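Local coordinates for protein putative polyketide cyclase (PDB 3K0Z) that is of unknown function but, as a SnoaL-like member of the NTF2 clan, may act as a polyketide cyclase, and is probably a lipoprotein, at residues 17-28 with 95-104; 35-44 with 128-137. All coordinates share one frame; numbering follows the deposited sequence. Where two conformers were deposited one is given.

Interaction 1. Residues 17-28 with 95-104; sequences PKPKAMTIDPSL and CEIEDLLVVG
K20 sends CG out beside its own backbone N and runs extended until chi4 (-35°) bends the end; in one of its two conformers, K20 NZ thereby reaches E96 OE2 at 3.1 Å, a salt bridge whose hydrogen bond is weak. In that conformer the lysine lies side by side with E98, its CE 3.4 Å from E98 OE2, which is also hydrogen-bonded to S112. At the far end, D25 carries CG opposite its backbone N (chi1 173°), which lets OD2 face G104 N in a weak but nearly straight bond of 3.4 Å; its OD1 accepts from S27 N, closing an Asx turn. Between these ends, strand 22-24 runs parallel to strand 95-103, T23 donating from N to L100 O (2.9 Å) and accepting at O from V102 N (2.7 Å). M22 and I24 lie alongside L100 and V102 on one face, where L28 CD1 also meets V102 CG1 at 3.7 Å. P19 lies alongside I97, its CB 3.9 Å from I97 CG2, and P17 CB packs on I97 CG1. On the other face T23 CB rests on L101 CD2, and a water links T23 OG1 to D99 OD1, while D99 OD2 forms a salt bridge with K106 of the second subunit. Five backbone bonds and this apolar packing thus join the edge strand. D25 OD1 lies close to D25 OD1 of the second subunit, which might raise its proton affinity, though S27's hydrogen bonds would oppose this.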
loop_
_atom_site.group_PDB
_atom_site.type_symbol
_atom_site.label_atom_id
_atom_site.label_comp_id
_atom_site.label_asym_id
_atom_site.label_seq_id
_atom_site.Cartn_x
_atom_site.Cartn_y
_atom_site.Cartn_z
ATOM N N PRO A 17 -17.451 -1.497 7.761
ATOM C CA PRO A 17 -16.475 -0.425 7.945
ATOM C C PRO A 17 -16.658 0.726 6.964
ATOM O O PRO A 17 -16.869 0.473 5.763
ATOM C CB PRO A 17 -15.147 -1.128 7.718
ATOM C CG PRO A 17 -15.404 -2.538 8.183
ATOM C CD PRO A 17 -16.809 -2.818 7.680
ATOM N N LYS A 18 -16.655 1.952 7.496
ATOM C CA LYS A 18 -16.790 3.161 6.711
ATOM C C LYS A 18 -15.459 3.858 6.583
ATOM O O LYS A 18 -14.739 4.064 7.562
ATOM C CB LYS A 18 -17.851 4.072 7.295
ATOM C CG LYS A 18 -19.246 3.457 7.145
ATOM C CD LYS A 18 -20.304 4.314 7.732
ATOM C CE LYS A 18 -21.663 3.660 7.672
ATOM N NZ LYS A 18 -22.680 4.687 8.108
ATOM N N PRO A 19 -15.091 4.197 5.356
ATOM C CA PRO A 19 -13.824 4.910 5.200
ATOM C C PRO A 19 -13.805 6.216 5.964
ATOM O O PRO A 19 -14.784 6.953 5.931
ATOM C CB PRO A 19 -13.761 5.185 3.709
ATOM C CG PRO A 19 -14.655 4.109 3.086
ATOM C CD PRO A 19 -15.773 3.969 4.071
ATOM N N LYS A 20 -12.704 6.485 6.666
ATOM C CA LYS A 20 -12.544 7.707 7.404
ATOM C C LYS A 20 -12.224 8.871 6.467
ATOM O O LYS A 20 -12.523 10.021 6.794
ATOM C CB LYS A 20 -11.441 7.575 8.454
ATOM C CG LYS A 20 -11.765 6.607 9.552
ATOM C CD LYS A 20 -10.950 6.904 10.811
ATOM C CE LYS A 20 -10.853 5.664 11.690
ATOM N NZ LYS A 20 -12.090 4.821 11.661
ATOM N N ALA A 21 -11.609 8.567 5.328
ATOM C CA ALA A 21 -11.295 9.555 4.274
ATOM C C ALA A 21 -11.403 8.832 2.932
ATOM O O ALA A 21 -11.186 7.616 2.854
ATOM C CB ALA A 21 -9.891 10.140 4.476
HETATM N N MSE A 22 -11.794 9.554 1.890
HETATM C CA MSE A 22 -11.886 8.988 0.551
HETATM C C MSE A 22 -11.590 10.008 -0.503
HETATM O O MSE A 22 -11.974 11.164 -0.350
HETATM C CB MSE A 22 -13.326 8.544 0.230
HETATM C CG MSE A 22 -13.730 7.260 0.731
HETATM SE SE MSE A 22 -15.492 6.702 0.040
HETATM C CE MSE A 22 -16.553 7.905 0.719
ATOM N N THR A 23 -10.977 9.554 -1.591
ATOM C CA THR A 23 -10.823 10.318 -2.788
ATOM C C THR A 23 -11.389 9.490 -3.953
ATOM O O THR A 23 -10.943 8.364 -4.231
ATOM C CB THR A 23 -9.336 10.666 -3.023
ATOM O OG1 THR A 23 -8.858 11.430 -1.914
ATOM C CG2 THR A 23 -9.160 11.434 -4.299
ATOM N N ILE A 24 -12.386 10.048 -4.626
ATOM C CA ILE A 24 -12.990 9.386 -5.770
ATOM C C ILE A 24 -12.842 10.182 -7.072
ATOM O O ILE A 24 -13.214 11.352 -7.158
ATOM C CB ILE A 24 -14.472 9.109 -5.553
ATOM C CG1 ILE A 24 -14.710 8.424 -4.187
ATOM C CG2 ILE A 24 -14.959 8.267 -6.730
ATOM C CD1 ILE A 24 -16.202 8.270 -3.761
ATOM N N ASP A 25 -12.307 9.499 -8.073
ATOM C CA ASP A 25 -12.165 9.996 -9.460
ATOM C C ASP A 25 -13.523 10.575 -9.899
ATOM O O ASP A 25 -14.507 9.854 -9.929
ATOM C CB ASP A 25 -11.792 8.757 -10.295
ATOM C CG ASP A 25 -11.747 8.966 -11.804
ATOM O OD1 ASP A 25 -12.116 10.028 -12.350
ATOM O OD2 ASP A 25 -11.359 7.963 -12.451
ATOM N N PRO A 26 -13.579 11.883 -10.194
ATOM C CA PRO A 26 -14.810 12.568 -10.605
ATOM C C PRO A 26 -15.453 12.079 -11.888
ATOM O O PRO A 26 -16.627 12.329 -12.118
ATOM C CB PRO A 26 -14.354 14.019 -10.813
ATOM C CG PRO A 26 -13.109 14.154 -10.095
ATOM C CD PRO A 26 -12.463 12.825 -10.038
ATOM N N SER A 27 -14.690 11.365 -12.698
ATOM C CA SER A 27 -15.146 10.888 -13.972
ATOM C C SER A 27 -15.977 9.633 -13.818
ATOM O O SER A 27 -16.724 9.310 -14.716
ATOM C CB SER A 27 -13.947 10.642 -14.889
ATOM O OG SER A 27 -13.283 9.443 -14.536
ATOM N N LEU A 28 -15.885 8.939 -12.683
ATOM C CA LEU A 28 -16.709 7.744 -12.459
ATOM C C LEU A 28 -18.160 8.188 -12.235
ATOM O O LEU A 28 -18.398 9.175 -11.557
ATOM C CB LEU A 28 -16.188 6.951 -11.253
ATOM C CG LEU A 28 -14.770 6.372 -11.366
ATOM C CD1 LEU A 28 -14.303 5.737 -10.063
ATOM C CD2 LEU A 28 -14.711 5.370 -12.475
ATOM N N CYS A 95 -10.953 -4.338 12.290
ATOM C CA CYS A 95 -10.413 -3.717 11.066
ATOM C C CYS A 95 -11.210 -2.453 10.723
ATOM O O CYS A 95 -12.429 -2.521 10.698
ATOM C CB CYS A 95 -10.548 -4.725 9.923
ATOM S SG CYS A 95 -10.004 -4.087 8.323
ATOM N N GLU A 96 -10.512 -1.337 10.467
ATOM C CA GLU A 96 -11.105 -0.076 10.037
ATOM C C GLU A 96 -10.425 0.421 8.759
ATOM O O GLU A 96 -9.247 0.155 8.542
ATOM C CB GLU A 96 -10.945 0.944 11.135
ATOM C CG GLU A 96 -11.797 0.669 12.344
ATOM C CD GLU A 96 -11.961 1.951 13.222
ATOM O OE1 GLU A 96 -10.958 2.505 13.717
ATOM O OE2 GLU A 96 -13.109 2.421 13.368
ATOM N N ILE A 97 -11.186 1.088 7.900
ATOM C CA ILE A 97 -10.673 1.670 6.678
ATOM C C ILE A 97 -10.284 3.142 6.963
ATOM O O ILE A 97 -11.152 4.021 7.240
ATOM C CB ILE A 97 -11.751 1.623 5.512
ATOM C CG1 ILE A 97 -12.283 0.204 5.252
ATOM C CG2 ILE A 97 -11.203 2.304 4.206
ATOM C CD1 ILE A 97 -13.521 0.170 4.288
ATOM N N GLU A 98 -8.985 3.398 6.957
ATOM C CA GLU A 98 -8.490 4.740 7.139
ATOM C C GLU A 98 -8.614 5.623 5.908
ATOM O O GLU A 98 -8.916 6.820 6.022
ATOM C CB GLU A 98 -7.050 4.751 7.623
ATOM C CG GLU A 98 -6.822 4.003 8.924
ATOM C CD GLU A 98 -7.506 4.654 10.107
ATOM O OE1 GLU A 98 -7.536 5.891 10.159
ATOM O OE2 GLU A 98 -8.035 3.939 10.969
ATOM N N ASP A 99 -8.419 5.073 4.733
ATOM C CA ASP A 99 -8.460 5.893 3.535
ATOM C C ASP A 99 -8.772 4.966 2.351
ATOM O O ASP A 99 -8.384 3.799 2.350
ATOM C CB ASP A 99 -7.142 6.646 3.395
ATOM C CG ASP A 99 -7.187 7.811 2.375
ATOM O OD1 ASP A 99 -8.259 8.163 1.846
ATOM O OD2 ASP A 99 -6.082 8.355 2.095
ATOM N N LEU A 100 -9.586 5.461 1.435
ATOM C CA LEU A 100 -9.948 4.766 0.224
ATOM C C LEU A 100 -9.764 5.662 -0.993
ATOM O O LEU A 100 -10.407 6.738 -1.086
ATOM C CB LEU A 100 -11.413 4.336 0.332
ATOM C CG LEU A 100 -11.841 3.072 -0.348
ATOM C CD1 LEU A 100 -11.083 1.815 0.271
ATOM C CD2 LEU A 100 -13.380 2.942 -0.320
ATOM N N LEU A 101 -8.936 5.232 -1.947
ATOM C CA LEU A 101 -8.631 6.031 -3.196
ATOM C C LEU A 101 -9.206 5.270 -4.390
ATOM O O LEU A 101 -8.784 4.132 -4.680
ATOM C CB LEU A 101 -7.144 6.222 -3.375
ATOM C CG LEU A 101 -6.493 6.628 -2.047
ATOM C CD1 LEU A 101 -4.911 6.603 -2.180
ATOM C CD2 LEU A 101 -7.057 7.989 -1.570
ATOM N N VAL A 102 -10.163 5.888 -5.079
ATOM C CA VAL A 102 -10.927 5.180 -6.136
ATOM C C VAL A 102 -10.694 5.808 -7.510
ATOM O O VAL A 102 -11.035 6.940 -7.720
ATOM C CB VAL A 102 -12.420 5.124 -5.777
ATOM C CG1 VAL A 102 -13.165 4.314 -6.801
ATOM C CG2 VAL A 102 -12.627 4.545 -4.311
ATOM N N VAL A 103 -10.112 5.051 -8.455
ATOM C CA VAL A 103 -9.778 5.609 -9.766
ATOM C C VAL A 103 -9.709 4.548 -10.823
ATOM O O VAL A 103 -9.170 3.478 -10.588
ATOM C CB VAL A 103 -8.450 6.414 -9.704
ATOM C CG1 VAL A 103 -7.202 5.520 -9.376
ATOM C CG2 VAL A 103 -8.241 7.264 -11.017
ATOM N N GLY A 104 -10.307 4.816 -11.981
ATOM C CA GLY A 104 -10.361 3.835 -13.071
ATOM C C GLY A 104 -11.035 2.559 -12.560
ATOM O O GLY A 104 -12.136 2.632 -12.092
HETATM O O HOH W 1 -13.690 2.030 9.048
HETATM O O HOH W 2 -8.413 10.532 0.691
#

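Interaction 2. Residues 35-44 with 128-137; sequences EMVHAAQRFY and DILHVKDGKI
Helix 35-44 crosses strand 128-133 at 127°, their axes 9.3 Å apart at closest approach, and the start of the helical segment meets the end of the hairpin. There K133 to K136 form a type I' turn whose positive phi angles at D134 and G135 fold the chain back tightly and bring the backbone of G135 against E35 and A39. E35 CG lies 3.9 Å from G135 CA, and A39 CB is 3.7 Å from G135 O. One water lies within hydrogen-bonding distance of both E35 O and G135 O, and another joins E35 OE2 to G135 N, while E35 OE1 pairs with K31. Further along, M36 CG touches V132 CG1, and A39 CB faces both V132 and I137. F43 holds CG anti to the backbone N (chi1 -164°), which turns its ring toward I137 and L130: one face lies against I137 CD1, a CH-pi contact 4.0 Å from the ring centroid, and L130 CD2 approaches CE2 obliquely at 3.8 Å. Y44 donates its hydroxyl to D128 OD2 at 2.6 Å. The acceptor lies in the plane of the phenol ring, but the hydroxyl meets OD2 from above the carboxylate plane, and the ring and carboxylate planes are 53° apart. A long helix packed by small and aromatic residues against a curved, largely antiparallel sheet is characteristic of the cone-like alpha+beta fold of the NTF2 clan.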
loop_
_atom_site.group_PDB
_atom_site.type_symbol
_atom_site.label_atom_id
_atom_site.label_comp_id
_atom_site.label_asym_id
_atom_site.label_seq_id
_atom_site.Cartn_x
_atom_site.Cartn_y
_atom_site.Cartn_z
ATOM N N GLU A 35 -20.369 1.120 -6.557
ATOM C CA GLU A 35 -20.121 -0.312 -6.530
ATOM C C GLU A 35 -18.647 -0.669 -6.152
ATOM O O GLU A 35 -18.375 -1.702 -5.543
ATOM C CB GLU A 35 -20.605 -0.954 -7.823
ATOM C CG GLU A 35 -19.725 -0.684 -8.997
ATOM C CD GLU A 35 -20.399 -0.949 -10.345
ATOM O OE1 GLU A 35 -21.572 -1.377 -10.365
ATOM O OE2 GLU A 35 -19.722 -0.723 -11.394
HETATM N N MSE A 36 -17.711 0.197 -6.474
HETATM C CA MSE A 36 -16.324 0.013 -6.062
HETATM C C MSE A 36 -16.161 0.241 -4.563
HETATM O O MSE A 36 -15.477 -0.542 -3.876
HETATM C CB MSE A 36 -15.429 0.946 -6.887
HETATM C CG MSE A 36 -15.364 0.523 -8.308
HETATM SE SE MSE A 36 -14.532 1.857 -9.433
HETATM C CE MSE A 36 -12.621 1.320 -9.200
ATOM N N VAL A 37 -16.781 1.287 -4.025
ATOM C CA VAL A 37 -16.681 1.564 -2.575
ATOM C C VAL A 37 -17.357 0.431 -1.787
ATOM O O VAL A 37 -16.811 -0.057 -0.805
ATOM C CB VAL A 37 -17.274 2.948 -2.206
ATOM C CG1 VAL A 37 -17.447 3.077 -0.733
ATOM C CG2 VAL A 37 -16.369 4.069 -2.747
ATOM N N HIS A 38 -18.520 -0.024 -2.253
ATOM C CA HIS A 38 -19.249 -1.092 -1.593
ATOM C C HIS A 38 -18.466 -2.401 -1.613
ATOM O O HIS A 38 -18.500 -3.135 -0.648
ATOM C CB HIS A 38 -20.615 -1.273 -2.253
ATOM C CG HIS A 38 -21.598 -0.209 -1.874
ATOM N ND1 HIS A 38 -22.927 -0.258 -2.230
ATOM C CD2 HIS A 38 -21.444 0.907 -1.120
ATOM C CE1 HIS A 38 -23.542 0.813 -1.741
ATOM N NE2 HIS A 38 -22.659 1.527 -1.047
ATOM N N ALA A 39 -17.746 -2.689 -2.681
ATOM C CA ALA A 39 -16.935 -3.923 -2.705
ATOM C C ALA A 39 -15.856 -3.820 -1.645
ATOM O O ALA A 39 -15.556 -4.778 -0.925
ATOM C CB ALA A 39 -16.316 -4.135 -4.111
ATOM N N ALA A 40 -15.265 -2.645 -1.537
ATOM C CA ALA A 40 -14.234 -2.417 -0.504
ATOM C C ALA A 40 -14.832 -2.573 0.867
ATOM O O ALA A 40 -14.238 -3.217 1.698
ATOM C CB ALA A 40 -13.638 -1.047 -0.648
ATOM N N GLN A 41 -16.023 -2.006 1.101
ATOM C CA GLN A 41 -16.650 -2.116 2.404
ATOM C C GLN A 41 -16.919 -3.582 2.784
ATOM O O GLN A 41 -16.668 -3.992 3.930
ATOM C CB GLN A 41 -17.933 -1.331 2.451
ATOM C CG GLN A 41 -17.784 0.162 2.570
ATOM C CD GLN A 41 -19.104 0.799 2.882
ATOM O OE1 GLN A 41 -19.888 1.172 1.976
ATOM N NE2 GLN A 41 -19.371 0.961 4.177
ATOM N N ARG A 42 -17.402 -4.372 1.821
ATOM C CA ARG A 42 -17.710 -5.784 2.076
ATOM C C ARG A 42 -16.446 -6.562 2.306
ATOM O O ARG A 42 -16.433 -7.466 3.094
ATOM C CB ARG A 42 -18.462 -6.433 0.917
ATOM C CG ARG A 42 -19.886 -5.956 0.745
ATOM C CD ARG A 42 -20.667 -6.779 -0.268
ATOM N NE ARG A 42 -21.999 -6.206 -0.535
ATOM C CZ ARG A 42 -22.277 -5.323 -1.507
ATOM N NH1 ARG A 42 -21.367 -4.912 -2.384
ATOM N NH2 ARG A 42 -23.515 -4.880 -1.639
ATOM N N PHE A 43 -15.393 -6.245 1.569
ATOM C CA PHE A 43 -14.126 -6.903 1.719
ATOM C C PHE A 43 -13.578 -6.636 3.126
ATOM O O PHE A 43 -13.145 -7.580 3.804
ATOM C CB PHE A 43 -13.128 -6.434 0.632
ATOM C CG PHE A 43 -11.908 -7.329 0.467
ATOM C CD1 PHE A 43 -12.040 -8.680 0.149
ATOM C CD2 PHE A 43 -10.625 -6.793 0.532
ATOM C CE1 PHE A 43 -10.899 -9.483 -0.027
ATOM C CE2 PHE A 43 -9.498 -7.603 0.295
ATOM C CZ PHE A 43 -9.649 -8.927 0.028
ATOM N N TYR A 44 -13.601 -5.388 3.592
ATOM C CA TYR A 44 -13.112 -5.131 4.967
ATOM C C TYR A 44 -14.119 -5.553 6.061
ATOM O O TYR A 44 -13.685 -5.859 7.173
ATOM C CB TYR A 44 -12.478 -3.734 5.143
ATOM C CG TYR A 44 -11.373 -3.642 4.122
ATOM C CD1 TYR A 44 -10.229 -4.423 4.248
ATOM C CD2 TYR A 44 -11.537 -2.903 2.967
ATOM C CE1 TYR A 44 -9.261 -4.486 3.243
ATOM C CE2 TYR A 44 -10.549 -2.916 1.968
ATOM C CZ TYR A 44 -9.423 -3.714 2.124
ATOM O OH TYR A 44 -8.488 -3.758 1.136
ATOM N N ASP A 128 -3.730 -2.070 0.647
ATOM C CA ASP A 128 -4.159 -3.017 -0.361
ATOM C C ASP A 128 -4.499 -2.281 -1.624
ATOM O O ASP A 128 -5.061 -1.187 -1.570
ATOM C CB ASP A 128 -5.452 -3.740 0.014
ATOM C CG ASP A 128 -5.376 -4.560 1.301
ATOM O OD1 ASP A 128 -4.358 -4.524 2.051
ATOM O OD2 ASP A 128 -6.370 -5.292 1.554
ATOM N N ILE A 129 -4.192 -2.896 -2.752
ATOM C CA ILE A 129 -4.618 -2.404 -4.058
ATOM C C ILE A 129 -5.569 -3.479 -4.610
ATOM O O ILE A 129 -5.186 -4.650 -4.776
ATOM C CB ILE A 129 -3.459 -2.201 -5.033
ATOM C CG1 ILE A 129 -2.537 -1.080 -4.518
ATOM C CG2 ILE A 129 -4.026 -1.860 -6.430
ATOM C CD1 ILE A 129 -1.171 -1.057 -5.185
ATOM N N LEU A 130 -6.795 -3.058 -4.872
ATOM C CA LEU A 130 -7.848 -3.944 -5.375
ATOM C C LEU A 130 -8.204 -3.618 -6.823
ATOM O O LEU A 130 -8.367 -2.461 -7.149
ATOM C CB LEU A 130 -9.085 -3.750 -4.526
ATOM C CG LEU A 130 -8.984 -3.814 -3.004
ATOM C CD1 LEU A 130 -10.355 -3.363 -2.449
ATOM C CD2 LEU A 130 -8.576 -5.165 -2.425
ATOM N N HIS A 131 -8.345 -4.642 -7.668
ATOM C CA HIS A 131 -8.837 -4.482 -9.029
ATOM C C HIS A 131 -10.305 -4.894 -8.991
ATOM O O HIS A 131 -10.635 -6.015 -8.564
ATOM C CB HIS A 131 -8.094 -5.388 -9.951
ATOM C CG HIS A 131 -8.035 -4.917 -11.366
ATOM N ND1 HIS A 131 -7.188 -5.489 -12.291
ATOM C CD2 HIS A 131 -8.674 -3.909 -12.005
ATOM C CE1 HIS A 131 -7.334 -4.867 -13.450
ATOM N NE2 HIS A 131 -8.232 -3.905 -13.302
ATOM N N VAL A 132 -11.186 -3.989 -9.392
ATOM C CA VAL A 132 -12.643 -4.225 -9.319
ATOM C C VAL A 132 -13.251 -4.202 -10.706
ATOM O O VAL A 132 -12.968 -3.280 -11.435
ATOM C CB VAL A 132 -13.345 -3.130 -8.505
ATOM C CG1 VAL A 132 -14.826 -3.511 -8.257
ATOM C CG2 VAL A 132 -12.605 -2.888 -7.187
ATOM N N LYS A 133 -14.033 -5.229 -11.062
ATOM C CA LYS A 133 -14.699 -5.305 -12.353
ATOM C C LYS A 133 -16.163 -5.593 -12.072
ATOM O O LYS A 133 -16.480 -6.526 -11.352
ATOM C CB LYS A 133 -14.106 -6.410 -13.219
ATOM N N ASP A 134 -17.055 -4.771 -12.597
ATOM C CA ASP A 134 -18.480 -4.967 -12.410
ATOM C C ASP A 134 -18.842 -5.166 -10.944
ATOM O O ASP A 134 -19.615 -6.035 -10.608
ATOM C CB ASP A 134 -18.956 -6.138 -13.261
ATOM C CG ASP A 134 -18.688 -5.925 -14.775
ATOM O OD1 ASP A 134 -18.876 -4.791 -15.282
ATOM O OD2 ASP A 134 -18.288 -6.896 -15.463
ATOM N N GLY A 135 -18.250 -4.381 -10.063
ATOM C CA GLY A 135 -18.622 -4.426 -8.665
ATOM C C GLY A 135 -18.076 -5.546 -7.817
ATOM O O GLY A 135 -18.481 -5.679 -6.648
ATOM N N LYS A 136 -17.179 -6.362 -8.393
ATOM C CA LYS A 136 -16.466 -7.357 -7.607
ATOM C C LYS A 136 -14.954 -7.294 -7.769
ATOM O O LYS A 136 -14.443 -6.868 -8.790
ATOM C CB LYS A 136 -16.996 -8.760 -7.871
ATOM C CG LYS A 136 -18.446 -8.919 -7.408
ATOM C CD LYS A 136 -18.747 -10.325 -7.034
ATOM C CE LYS A 136 -20.253 -10.596 -6.967
ATOM N NZ LYS A 136 -20.448 -12.066 -6.933
ATOM N N ILE A 137 -14.244 -7.688 -6.719
ATOM C CA ILE A 137 -12.793 -7.646 -6.708
ATOM C C ILE A 137 -12.305 -8.891 -7.441
ATOM O O ILE A 137 -12.673 -10.025 -7.059
ATOM C CB ILE A 137 -12.259 -7.635 -5.254
ATOM C CG1 ILE A 137 -12.763 -6.381 -4.490
ATOM C CG2 ILE A 137 -10.721 -7.767 -5.247
ATOM C CD1 ILE A 137 -12.513 -6.507 -2.925
HETATM O O HOH W 3 -20.126 -3.804 -5.398
HETATM O O HOH W 4 -17.103 -1.919 -10.735
HETATM O O HOH W 5 -19.435 -6.376 -3.669
#

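From the N terminus the chain passes through 17-28, turns into helix 30-49 carrying 35-44, and only later forms 95-104 and then 128-137. The two segments of each contact therefore alternate with those of the other, and the long loops they close cross. Interaction 1 adds strand 22-24 to the edge of the sheet at 93-103; interaction 2 seats the following helix on strands 120-133 and 136-144 of that same sheet. They meet directly: P17 O probably accepts a hydrogen bond from Q41 NE2, and M36 SE packs against V102 CG1. Together they tie the N-terminal region to both an edge and the interior of the sheet.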